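Local coordinates for protein putative phosphinothricin n-acetyltransferase (Acinetobacter baylyi, PDB 2JLM) that probably transfers the acetyl group of acetyl-CoA to the amino group of L-methionine sulfone and L-methionine sulfoximine, as a member of the GNAT acetyltransferase family, at residues K56-I64 with G75-R83. Numbering follows the deposited sequence.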
# COMPACT_ATOMS: atom_id res chain seq x y z
N LYS D 56 -1.91 14.08 -1.48
CA LYS D 56 -1.50 13.30 -0.32
C LYS D 56 -1.76 11.81 -0.51
O LYS D 56 -0.98 10.98 -0.04
CB LYS D 56 -2.10 13.86 0.97
CG LYS D 56 -1.23 14.99 1.53
CD LYS D 56 -2.02 16.03 2.28
CE LYS D 56 -1.19 17.30 2.46
NZ LYS D 56 0.22 16.98 2.83
N ARG D 57 -2.85 11.49 -1.21
CA ARG D 57 -3.19 10.11 -1.55
C ARG D 57 -2.15 9.51 -2.49
O ARG D 57 -1.53 8.50 -2.18
CB ARG D 57 -4.56 10.03 -2.23
CG ARG D 57 -5.73 9.84 -1.29
CD ARG D 57 -7.01 9.49 -2.07
NE ARG D 57 -7.40 10.55 -3.00
CZ ARG D 57 -8.25 11.53 -2.71
NH1 ARG D 57 -8.80 11.59 -1.50
NH2 ARG D 57 -8.56 12.44 -3.62
N GLN D 58 -1.99 10.14 -3.65
CA GLN D 58 -1.01 9.71 -4.64
C GLN D 58 0.34 9.43 -3.98
O GLN D 58 0.99 8.43 -4.29
CB GLN D 58 -0.87 10.77 -5.74
CG GLN D 58 0.42 10.69 -6.55
CD GLN D 58 0.31 9.82 -7.79
OE1 GLN D 58 -0.41 8.82 -7.80
NE2 GLN D 58 1.03 10.20 -8.84
N ASN D 59 0.74 10.30 -3.06
CA ASN D 59 2.07 10.21 -2.48
C ASN D 59 2.17 9.43 -1.19
O ASN D 59 3.26 9.29 -0.61
CB ASN D 59 2.62 11.62 -2.25
CG ASN D 59 2.99 12.30 -3.53
OD1 ASN D 59 3.91 11.88 -4.23
ND2 ASN D 59 2.28 13.38 -3.85
N ASN D 60 1.04 8.93 -0.71
CA ASN D 60 1.05 8.17 0.53
C ASN D 60 1.52 9.09 1.67
O ASN D 60 2.21 8.66 2.59
CB ASN D 60 1.97 6.95 0.38
CG ASN D 60 1.79 5.94 1.49
OD1 ASN D 60 0.68 5.48 1.76
ND2 ASN D 60 2.89 5.57 2.14
N PHE D 61 1.14 10.36 1.59
CA PHE D 61 1.38 11.31 2.66
C PHE D 61 0.30 11.16 3.73
O PHE D 61 -0.90 11.26 3.42
CB PHE D 61 1.38 12.74 2.13
CG PHE D 61 2.56 13.06 1.24
CD1 PHE D 61 3.75 12.36 1.37
CD2 PHE D 61 2.48 14.07 0.31
CE1 PHE D 61 4.83 12.66 0.56
CE2 PHE D 61 3.56 14.38 -0.50
CZ PHE D 61 4.73 13.67 -0.37
N PRO D 62 0.70 10.94 4.98
CA PRO D 62 -0.30 10.72 6.03
C PRO D 62 -1.06 12.00 6.36
O PRO D 62 -0.52 13.10 6.23
CB PRO D 62 0.54 10.27 7.23
CG PRO D 62 1.90 10.85 6.98
CD PRO D 62 2.08 10.93 5.49
N ILE D 63 -2.31 11.86 6.77
CA ILE D 63 -3.04 12.96 7.39
C ILE D 63 -3.60 12.43 8.70
O ILE D 63 -4.55 11.65 8.71
CB ILE D 63 -4.18 13.50 6.50
CG1 ILE D 63 -3.73 13.61 5.04
CG2 ILE D 63 -4.65 14.86 6.99
CD1 ILE D 63 -4.83 14.14 4.13
N ILE D 64 -2.99 12.82 9.81
CA ILE D 64 -3.36 12.31 11.13
C ILE D 64 -4.22 13.33 11.88
O ILE D 64 -3.80 14.46 12.11
CB ILE D 64 -2.12 11.95 11.96
CG1 ILE D 64 -1.25 10.93 11.22
CG2 ILE D 64 -2.53 11.38 13.30
CD1 ILE D 64 0.04 10.54 11.99
N GLY D 75 -8.13 18.91 15.12
CA GLY D 75 -6.94 19.38 14.45
C GLY D 75 -6.29 18.21 13.74
O GLY D 75 -6.68 17.06 13.96
N PHE D 76 -5.32 18.51 12.90
CA PHE D 76 -4.65 17.48 12.10
C PHE D 76 -3.18 17.79 11.86
O PHE D 76 -2.73 18.93 12.02
CB PHE D 76 -5.39 17.26 10.78
CG PHE D 76 -5.30 18.43 9.84
CD1 PHE D 76 -4.37 18.43 8.81
CD2 PHE D 76 -6.13 19.52 9.98
CE1 PHE D 76 -4.27 19.51 7.94
CE2 PHE D 76 -6.04 20.60 9.12
CZ PHE D 76 -5.11 20.60 8.10
N ALA D 77 -2.41 16.77 11.50
CA ALA D 77 -1.02 16.97 11.16
C ALA D 77 -0.77 16.20 9.89
O ALA D 77 -1.46 15.23 9.60
CB ALA D 77 -0.11 16.48 12.27
N SER D 78 0.23 16.63 9.13
CA SER D 78 0.49 16.00 7.85
C SER D 78 1.89 16.37 7.39
O SER D 78 2.54 17.21 8.01
CB SER D 78 -0.55 16.48 6.83
OG SER D 78 -0.45 15.76 5.61
N TRP D 79 2.37 15.72 6.33
CA TRP D 79 3.59 16.18 5.67
C TRP D 79 3.47 16.10 4.15
O TRP D 79 2.55 15.50 3.62
CB TRP D 79 4.85 15.46 6.17
CG TRP D 79 4.99 14.04 5.73
CD1 TRP D 79 5.06 13.59 4.44
CD2 TRP D 79 5.13 12.89 6.57
NE1 TRP D 79 5.20 12.22 4.43
CE2 TRP D 79 5.25 11.77 5.72
CE3 TRP D 79 5.15 12.69 7.95
CZ2 TRP D 79 5.39 10.48 6.21
CZ3 TRP D 79 5.28 11.41 8.44
CH2 TRP D 79 5.40 10.32 7.57
N GLY D 80 4.40 16.76 3.47
CA GLY D 80 4.48 16.74 2.03
C GLY D 80 5.93 16.88 1.63
O GLY D 80 6.84 16.83 2.47
N SER D 81 6.17 17.07 0.35
CA SER D 81 7.53 17.26 -0.13
C SER D 81 8.12 18.52 0.52
O SER D 81 7.43 19.52 0.68
CB SER D 81 7.52 17.40 -1.66
OG SER D 81 8.79 17.06 -2.19
N PHE D 82 9.39 18.45 0.91
CA PHE D 82 10.11 19.65 1.33
C PHE D 82 10.62 20.43 0.10
O PHE D 82 10.25 21.58 -0.11
CB PHE D 82 11.26 19.32 2.28
CG PHE D 82 12.17 20.50 2.58
CD1 PHE D 82 13.55 20.40 2.38
CD2 PHE D 82 11.65 21.71 3.05
CE1 PHE D 82 14.39 21.49 2.65
CE2 PHE D 82 12.48 22.80 3.32
CZ PHE D 82 13.86 22.69 3.12
N ARG D 83 11.46 19.80 -0.71
CA ARG D 83 11.88 20.42 -1.97
C ARG D 83 11.70 19.43 -3.11
O ARG D 83 11.95 18.23 -2.95
CB ARG D 83 13.31 20.97 -1.86
CG ARG D 83 13.40 22.25 -1.02
CD ARG D 83 14.84 22.65 -0.64
NE ARG D 83 15.70 22.84 -1.81
CZ ARG D 83 15.60 23.86 -2.65
NH1 ARG D 83 14.65 24.77 -2.48
NH2 ARG D 83 16.43 23.96 -3.68
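I64 and A77 form an antiparallel hydrogen-bonded pair: I64 N donates to A77 O at 2.9 Å, and A77 N returns a bond to I64 O at 2.8 Å, both bonds fairly straight. Toward the helix the backbone ladder gives way to a side-chain relay. S78 OG donates to P62 O at 2.7 Å, lying in the carbonyl plane, and accepts from K56 NZ at 3.1 Å. The hydroxyl owes this place to chi1 of -172°, which sets OG opposite the backbone N. K56 kinks at its second and fourth torsions to reach it, which also brings its NZ within 2.9 Å of W79 O. One buried serine hydroxyl thus links the last turn of helix 46-58 to the P62 carbonyl in the connection leading to strand 63-68.

Packing takes over at W79. P62 lays its ring edge, CG and CD, over one indole face, with CG 3.5 Å from the centroid of the W79 six-membered ring and almost on the normal, a close CH-pi contact. F61 meets the pyrrole side obliquely, with its plane at 67° to the five-membered ring. The same phenyl is covered on one face by G80 CA and on the opposite face by N59 CB. Just before F61, N60 takes a positive phi in a Schellman motif, which ends the helix and turns the chain toward strand 63-68.

The contact belongs to the hairpin of strands 63-68 and 73-81 in the mixed GNAT sheet, where strand 91-98 flanks 73-81 on its other side. I64 and W79 pack against helix 107-121 through L115, whereas on the opposite face of the sheet F76, beside I63 CG2, packs on I24, I27 and L28 of helix 17-34.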